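Local structure of probable LRR receptor-like serine/threonine-protein kinase At4g26540 (Arabidopsis thaliana, 5HZ0) at residues G292-L304 / E317-T329. The protein acts as a cell-surface receptor for RGF peptide hormones, which maintain the root stem cell niche, and pairs with SERK co-receptors once the peptide is bound. The protein carries 5 engineered substitutions. Numbering follows the deposited sequence.
Sequences GTIPEELTNCTKL and EIPSLMSNLRSLT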
ATOM      1  N   GLY A 292       5.902  24.978   5.744  1.00  7.79           N
ATOM      2  CA  GLY A 292       7.054  25.227   6.596  1.00  2.00           C
ATOM      3  C   GLY A 292       8.245  24.386   6.159  1.00  7.83           C
ATOM      4  O   GLY A 292       8.210  23.756   5.099  1.00  8.24           O
ATOM      5  N   THR A 293       9.289  24.354   6.988  1.00  8.50           N
ATOM      6  CA  THR A 293      10.485  23.538   6.734  1.00  2.09           C
ATOM      7  C   THR A 293      10.550  22.431   7.771  1.00  8.95           C
ATOM      8  O   THR A 293       9.981  22.562   8.848  1.00 14.99           O
ATOM      9  CB  THR A 293      11.780  24.348   6.905  1.00  2.00           C
ATOM     10  OG1 THR A 293      11.903  24.755   8.275  1.00 17.90           O
ATOM     11  CG2 THR A 293      11.812  25.578   6.015  1.00  2.00           C
ATOM     12  N   ILE A 294      11.233  21.335   7.466  1.00 11.40           N
ATOM     13  CA  ILE A 294      11.469  20.343   8.498  1.00 10.04           C
ATOM     14  C   ILE A 294      12.284  21.039   9.578  1.00 10.64           C
ATOM     15  O   ILE A 294      13.355  21.569   9.292  1.00  9.31           O
ATOM     16  CB  ILE A 294      12.250  19.141   7.989  1.00  6.06           C
ATOM     17  CG1 ILE A 294      11.772  18.737   6.599  1.00  2.00           C
ATOM     18  CG2 ILE A 294      12.113  17.979   8.981  1.00  5.32           C
ATOM     19  CD1 ILE A 294      12.548  17.621   5.994  1.00  2.00           C
ATOM     20  N   PRO A 295      11.741  21.108  10.801  1.00  8.85           N
ATOM     21  CA  PRO A 295      12.459  21.810  11.873  1.00  5.16           C
ATOM     22  C   PRO A 295      13.654  20.996  12.373  1.00  4.64           C
ATOM     23  O   PRO A 295      13.553  19.782  12.515  1.00  4.48           O
ATOM     24  CB  PRO A 295      11.393  21.958  12.970  1.00  2.42           C
ATOM     25  CG  PRO A 295      10.416  20.841  12.712  1.00  5.17           C
ATOM     26  CD  PRO A 295      10.385  20.692  11.211  1.00  2.95           C
ATOM     27  N   GLU A 296      14.767  21.662  12.646  1.00  7.97           N
ATOM     28  CA  GLU A 296      15.977  20.964  13.062  1.00 11.76           C
ATOM     29  C   GLU A 296      15.796  20.206  14.361  1.00 13.32           C
ATOM     30  O   GLU A 296      16.452  19.196  14.582  1.00 16.98           O
ATOM     31  CB  GLU A 296      17.149  21.927  13.179  1.00 12.37           C
ATOM     32  CG  GLU A 296      17.552  22.490  11.845  1.00 24.91           C
ATOM     33  CD  GLU A 296      19.027  22.692  11.738  1.00 32.06           C
ATOM     34  OE1 GLU A 296      19.716  21.783  11.217  1.00 36.56           O
ATOM     35  OE2 GLU A 296      19.493  23.758  12.184  1.00 33.99           O
ATOM     36  N   GLU A 297      14.880  20.679  15.199  1.00  7.30           N
ATOM     37  CA  GLU A 297      14.663  20.073  16.501  1.00  5.57           C
ATOM     38  C   GLU A 297      14.152  18.645  16.386  1.00  9.11           C
ATOM     39  O   GLU A 297      14.304  17.858  17.318  1.00 16.67           O
ATOM     40  CB  GLU A 297      13.747  20.942  17.367  1.00  7.67           C
ATOM     41  CG  GLU A 297      13.189  22.118  16.610  1.00 27.97           C
ATOM     42  CD  GLU A 297      13.836  23.426  17.000  1.00 27.76           C
ATOM     43  OE1 GLU A 297      13.990  23.664  18.211  1.00 29.84           O
ATOM     44  OE2 GLU A 297      14.177  24.213  16.095  1.00 22.59           O
ATOM     45  N   LEU A 298      13.587  18.308  15.232  1.00  8.25           N
ATOM     46  CA  LEU A 298      13.125  16.945  14.948  1.00  7.67           C
ATOM     47  C   LEU A 298      14.309  15.981  14.944  1.00  9.33           C
ATOM     48  O   LEU A 298      14.178  14.797  15.261  1.00 11.10           O
ATOM     49  CB  LEU A 298      12.444  16.895  13.575  1.00  7.39           C
ATOM     50  CG  LEU A 298      11.020  16.369  13.390  1.00 10.01           C
ATOM     51  CD1 LEU A 298      10.880  15.784  11.987  1.00 10.23           C
ATOM     52  CD2 LEU A 298      10.614  15.350  14.439  1.00  8.17           C
ATOM     53  N   THR A 299      15.473  16.494  14.572  1.00  8.72           N
ATOM     54  CA  THR A 299      16.688  15.692  14.603  1.00 14.38           C
ATOM     55  C   THR A 299      17.144  15.393  16.041  1.00  9.82           C
ATOM     56  O   THR A 299      18.057  14.604  16.239  1.00  4.09           O
ATOM     57  CB  THR A 299      17.839  16.361  13.838  1.00 13.34           C
ATOM     58  OG1 THR A 299      18.250  17.537  14.540  1.00  9.05           O
ATOM     59  CG2 THR A 299      17.404  16.737  12.418  1.00  2.00           C
ATOM     60  N   ASN A 300      16.507  16.002  17.041  1.00  7.10           N
ATOM     61  CA  ASN A 300      16.744  15.584  18.423  1.00 14.37           C
ATOM     62  C   ASN A 300      15.938  14.362  18.915  1.00 19.87           C
ATOM     63  O   ASN A 300      16.148  13.902  20.047  1.00 15.07           O
ATOM     64  CB  ASN A 300      16.598  16.754  19.408  1.00 13.25           C
ATOM     65  CG  ASN A 300      17.944  17.390  19.767  1.00 20.03           C
ATOM     66  OD1 ASN A 300      18.964  17.135  19.117  1.00 20.15           O
ATOM     67  ND2 ASN A 300      17.948  18.221  20.803  1.00 23.99           N
ATOM     68  N   CYS A 301      15.054  13.801  18.082  1.00 19.36           N
ATOM     69  CA  CYS A 301      14.309  12.627  18.535  1.00 16.64           C
ATOM     70  C   CYS A 301      15.116  11.417  18.125  1.00 20.06           C
ATOM     71  O   CYS A 301      15.017  10.945  17.001  1.00 19.21           O
ATOM     72  CB  CYS A 301      12.952  12.551  17.837  1.00 20.34           C
ATOM     73  SG  CYS A 301      11.911  14.030  17.910  1.00 13.10           S
ATOM     74  N   THR A 302      15.832  10.848  19.084  1.00 22.38           N
ATOM     75  CA  THR A 302      16.954   9.977  18.768  1.00 14.73           C
ATOM     76  C   THR A 302      16.484   8.587  18.422  1.00  9.58           C
ATOM     77  O   THR A 302      17.198   7.828  17.771  1.00 14.39           O
ATOM     78  CB  THR A 302      17.983   9.942  19.926  1.00 20.22           C
ATOM     79  OG1 THR A 302      17.309   9.687  21.163  1.00 29.85           O
ATOM     80  CG2 THR A 302      18.662  11.275  20.028  1.00 19.00           C
ATOM     81  N   LYS A 303      15.277   8.259  18.859  1.00  8.27           N
ATOM     82  CA  LYS A 303      14.719   6.933  18.630  1.00  7.79           C
ATOM     83  C   LYS A 303      13.868   6.815  17.357  1.00  4.36           C
ATOM     84  O   LYS A 303      13.258   5.772  17.126  1.00 16.15           O
ATOM     85  CB  LYS A 303      13.889   6.492  19.838  1.00  8.04           C
ATOM     86  CG  LYS A 303      14.688   6.191  21.098  1.00 11.76           C
ATOM     87  CD  LYS A 303      13.744   6.042  22.294  1.00 22.01           C
ATOM     88  CE  LYS A 303      14.247   5.012  23.294  1.00 30.85           C
ATOM     89  NZ  LYS A 303      13.165   4.496  24.204  1.00 33.24           N
ATOM     90  N   LEU A 304      13.786   7.874  16.553  1.00  5.37           N
ATOM     91  CA  LEU A 304      12.924   7.837  15.368  1.00  6.74           C
ATOM     92  C   LEU A 304      13.376   6.744  14.409  1.00  6.63           C
ATOM     93  O   LEU A 304      14.489   6.783  13.900  1.00  7.59           O
ATOM     94  CB  LEU A 304      13.023   9.180  14.639  1.00 10.33           C
ATOM     95  CG  LEU A 304      11.825   9.898  14.009  1.00  9.00           C
ATOM     96  CD1 LEU A 304      10.555   9.829  14.862  1.00  2.00           C
ATOM     97  CD2 LEU A 304      12.222  11.350  13.778  1.00  2.00           C
ATOM     98  N   GLU A 317      15.267  23.139   2.912  1.00  8.31           N
ATOM     99  CA  GLU A 317      16.272  22.106   2.724  1.00  5.50           C
ATOM    100  C   GLU A 317      16.147  20.992   3.756  1.00  7.13           C
ATOM    101  O   GLU A 317      15.734  21.227   4.889  1.00 14.63           O
ATOM    102  CB  GLU A 317      17.674  22.697   2.817  1.00  2.00           C
ATOM    103  CG  GLU A 317      18.016  23.700   1.740  1.00 11.26           C
ATOM    104  CD  GLU A 317      19.517  23.875   1.602  1.00 22.83           C
ATOM    105  OE1 GLU A 317      19.967  24.953   1.170  1.00 25.00           O
ATOM    106  OE2 GLU A 317      20.248  22.915   1.927  1.00 34.28           O
ATOM    107  N   ILE A 318      16.500  19.774   3.356  1.00  9.29           N
ATOM    108  CA  ILE A 318      16.611  18.669   4.293  1.00  8.20           C
ATOM    109  C   ILE A 318      17.771  18.961   5.224  1.00  6.36           C
ATOM    110  O   ILE A 318      18.892  19.186   4.770  1.00 13.56           O
ATOM    111  CB  ILE A 318      16.875  17.357   3.559  1.00  7.70           C
ATOM    112  CG1 ILE A 318      15.768  17.110   2.526  1.00  3.40           C
ATOM    113  CG2 ILE A 318      16.988  16.197   4.562  1.00  8.05           C
ATOM    114  CD1 ILE A 318      16.158  16.132   1.444  1.00  2.32           C
ATOM    115  N   PRO A 319      17.508  18.987   6.532  1.00  4.26           N
ATOM    116  CA  PRO A 319      18.565  19.372   7.479  1.00  5.21           C
ATOM    117  C   PRO A 319      19.708  18.344   7.562  1.00  5.98           C
ATOM    118  O   PRO A 319      19.456  17.143   7.571  1.00  6.51           O
ATOM    119  CB  PRO A 319      17.822  19.472   8.820  1.00  4.21           C
ATOM    120  CG  PRO A 319      16.570  18.654   8.642  1.00  7.92           C
ATOM    121  CD  PRO A 319      16.207  18.769   7.188  1.00  7.30           C
ATOM    122  N   SER A 320      20.949  18.818   7.637  1.00  9.00           N
ATOM    123  CA  SER A 320      22.102  17.920   7.750  1.00  7.30           C
ATOM    124  C   SER A 320      22.147  17.200   9.097  1.00  5.16           C
ATOM    125  O   SER A 320      22.602  16.054   9.177  1.00 11.76           O
ATOM    126  CB  SER A 320      23.381  18.693   7.521  1.00  3.65           C
ATOM    127  OG  SER A 320      23.359  19.858   8.318  1.00 25.86           O
ATOM    128  N   LEU A 321      21.606  17.834  10.142  1.00  2.09           N
ATOM    129  CA  LEU A 321      21.575  17.232  11.486  1.00 13.06           C
ATOM    130  C   LEU A 321      20.768  15.940  11.529  1.00 12.90           C
ATOM    131  O   LEU A 321      20.645  15.291  12.561  1.00 19.17           O
ATOM    132  CB  LEU A 321      21.105  18.213  12.562  1.00 13.81           C
ATOM    133  CG  LEU A 321      22.185  19.219  12.963  1.00 15.81           C
ATOM    134  CD1 LEU A 321      21.701  20.179  14.047  1.00 16.95           C
ATOM    135  CD2 LEU A 321      23.440  18.494  13.389  1.00 10.80           C
ATOM    136  N   MET A 322      20.191  15.600  10.390  1.00 13.31           N
ATOM    137  CA  MET A 322      19.564  14.310  10.183  1.00 21.82           C
ATOM    138  C   MET A 322      20.513  13.161  10.533  1.00 19.71           C
ATOM    139  O   MET A 322      20.067  12.052  10.848  1.00 20.53           O
ATOM    140  CB  MET A 322      19.148  14.197   8.722  1.00 26.98           C
ATOM    141  CG  MET A 322      17.923  13.376   8.518  1.00 33.41           C
ATOM    142  SD  MET A 322      16.437  14.306   8.091  1.00 20.47           S
ATOM    143  CE  MET A 322      15.384  12.879   7.922  1.00  5.27           C
ATOM    144  N   SER A 323      21.820  13.418  10.474  1.00 14.20           N
ATOM    145  CA  SER A 323      22.799  12.408  10.902  1.00  9.60           C
ATOM    146  C   SER A 323      22.584  11.959  12.355  1.00  8.14           C
ATOM    147  O   SER A 323      22.927  10.839  12.727  1.00  8.42           O
ATOM    148  CB  SER A 323      24.221  12.930  10.716  1.00  9.25           C
ATOM    149  OG  SER A 323      24.270  14.332  10.929  1.00  7.96           O
ATOM    150  N   ASN A 324      21.981  12.817  13.168  1.00  7.60           N
ATOM    151  CA  ASN A 324      21.688  12.456  14.547  1.00 15.21           C
ATOM    152  C   ASN A 324      20.650  11.362  14.730  1.00 17.49           C
ATOM    153  O   ASN A 324      20.623  10.713  15.777  1.00 20.91           O
ATOM    154  CB  ASN A 324      21.307  13.677  15.376  1.00 24.31           C
ATOM    155  CG  ASN A 324      22.510  14.374  15.944  1.00 33.44           C
ATOM    156  OD1 ASN A 324      23.207  13.827  16.798  1.00 42.14           O
ATOM    157  ND2 ASN A 324      22.776  15.581  15.468  1.00 35.29           N
ATOM    158  N   LEU A 325      19.807  11.118  13.730  1.00  9.65           N
ATOM    159  CA  LEU A 325      18.837  10.062  13.932  1.00  6.55           C
ATOM    160  C   LEU A 325      19.505   8.806  13.429  1.00 14.24           C
ATOM    161  O   LEU A 325      19.486   8.505  12.232  1.00 18.62           O
ATOM    162  CB  LEU A 325      17.598  10.348  13.103  1.00  7.95           C
ATOM    163  CG  LEU A 325      17.113  11.790  13.215  1.00  4.76           C
ATOM    164  CD1 LEU A 325      16.221  12.138  12.066  1.00  2.80           C
ATOM    165  CD2 LEU A 325      16.390  11.955  14.537  1.00  2.00           C
ATOM    166  N   ARG A 326      20.018   8.028  14.378  1.00 12.22           N
ATOM    167  CA  ARG A 326      20.892   6.918  14.060  1.00  8.21           C
ATOM    168  C   ARG A 326      20.098   5.644  13.935  1.00  9.96           C
ATOM    169  O   ARG A 326      20.614   4.629  13.496  1.00 12.82           O
ATOM    170  CB  ARG A 326      21.979   6.765  15.128  1.00 12.14           C
ATOM    171  CG  ARG A 326      22.983   7.905  15.147  1.00 20.51           C
ATOM    172  CD  ARG A 326      23.799   7.933  13.863  1.00 32.38           C
ATOM    173  NE  ARG A 326      24.587   9.154  13.758  1.00 39.49           N
ATOM    174  CZ  ARG A 326      25.762   9.331  14.347  1.00 46.56           C
ATOM    175  NH1 ARG A 326      26.288   8.357  15.079  1.00 49.00           N
ATOM    176  NH2 ARG A 326      26.408  10.479  14.202  1.00 46.96           N
ATOM    177  N   SER A 327      18.837   5.706  14.337  1.00 13.66           N
ATOM    178  CA  SER A 327      17.945   4.567  14.226  1.00 10.51           C
ATOM    179  C   SER A 327      16.986   4.618  13.029  1.00 12.76           C
ATOM    180  O   SER A 327      16.246   3.663  12.795  1.00 12.40           O
ATOM    181  CB  SER A 327      17.205   4.356  15.542  1.00 10.18           C
ATOM    182  OG  SER A 327      18.113   3.895  16.528  1.00 12.35           O
ATOM    183  N   LEU A 328      17.040   5.704  12.250  1.00  8.17           N
ATOM    184  CA  LEU A 328      16.104   5.891  11.136  1.00  7.89           C
ATOM    185  C   LEU A 328      16.209   4.775  10.086  1.00  8.06           C
ATOM    186  O   LEU A 328      17.259   4.575   9.454  1.00  7.49           O
ATOM    187  CB  LEU A 328      16.402   7.230  10.474  1.00  6.84           C
ATOM    188  CG  LEU A 328      15.384   7.905   9.562  1.00  9.47           C
ATOM    189  CD1 LEU A 328      14.146   8.291  10.356  1.00 14.29           C
ATOM    190  CD2 LEU A 328      16.003   9.130   8.892  1.00  2.48           C
ATOM    191  N   THR A 329      15.110   4.037   9.930  1.00  4.08           N
ATOM    192  CA  THR A 329      14.959   3.017   8.896  1.00  4.25           C
ATOM    193  C   THR A 329      14.322   3.504   7.606  1.00  8.06           C
ATOM    194  O   THR A 329      14.618   3.009   6.528  1.00  9.40           O
ATOM    195  CB  THR A 329      14.255   1.750   9.423  1.00  4.94           C
ATOM    196  OG1 THR A 329      12.901   2.046   9.790  1.00  6.82           O
ATOM    197  CG2 THR A 329      14.991   1.234  10.619  1.00  2.00           C
TER
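Thr299 sets its side chain down on the 3-10 turn of residues 320-324, where CB and CG2 rest on the Leu321 carbonyl group, CB 3.3 Å from Leu321 O and CG2 3.6 Å from Leu321 C. The hydroxyl, lodged between backbone N and carbonyl carbon (chi1 68°), turns back toward Glu296 O in its own turn, in a bond modelled too short for its length to be relied on. Leu321 CB comes up against Thr299 OG1 at 3.5 Å, the two side chains crossing at about a right angle. The same step recurs along a plant leucine-rich-repeat solenoid: most coils carry an Ile-Pro element and a 3-10 turn on the convex side, and here successive coils of the receptor ectodomain stack with no hydrogen bond between the segments. An alanine at Thr299 would remove OG1 and CG2, and would probably open a gap beside Leu321 CB and its carbonyl. Further along, Leu325 CD2 lies against Thr299 O (3.6 Å) and near Cys301 O, and the same methyl is 4.3 Å from Leu304 CD2. Leu304 O meets Leu328 CA at 3.3 Å in a CA-H...O contact. At the other end Pro319 presents CD to Ile294 CD1, 4.0 Å away, while the bent chain of Glu296 passes Pro319 CB with OE1 at 3.8 Å.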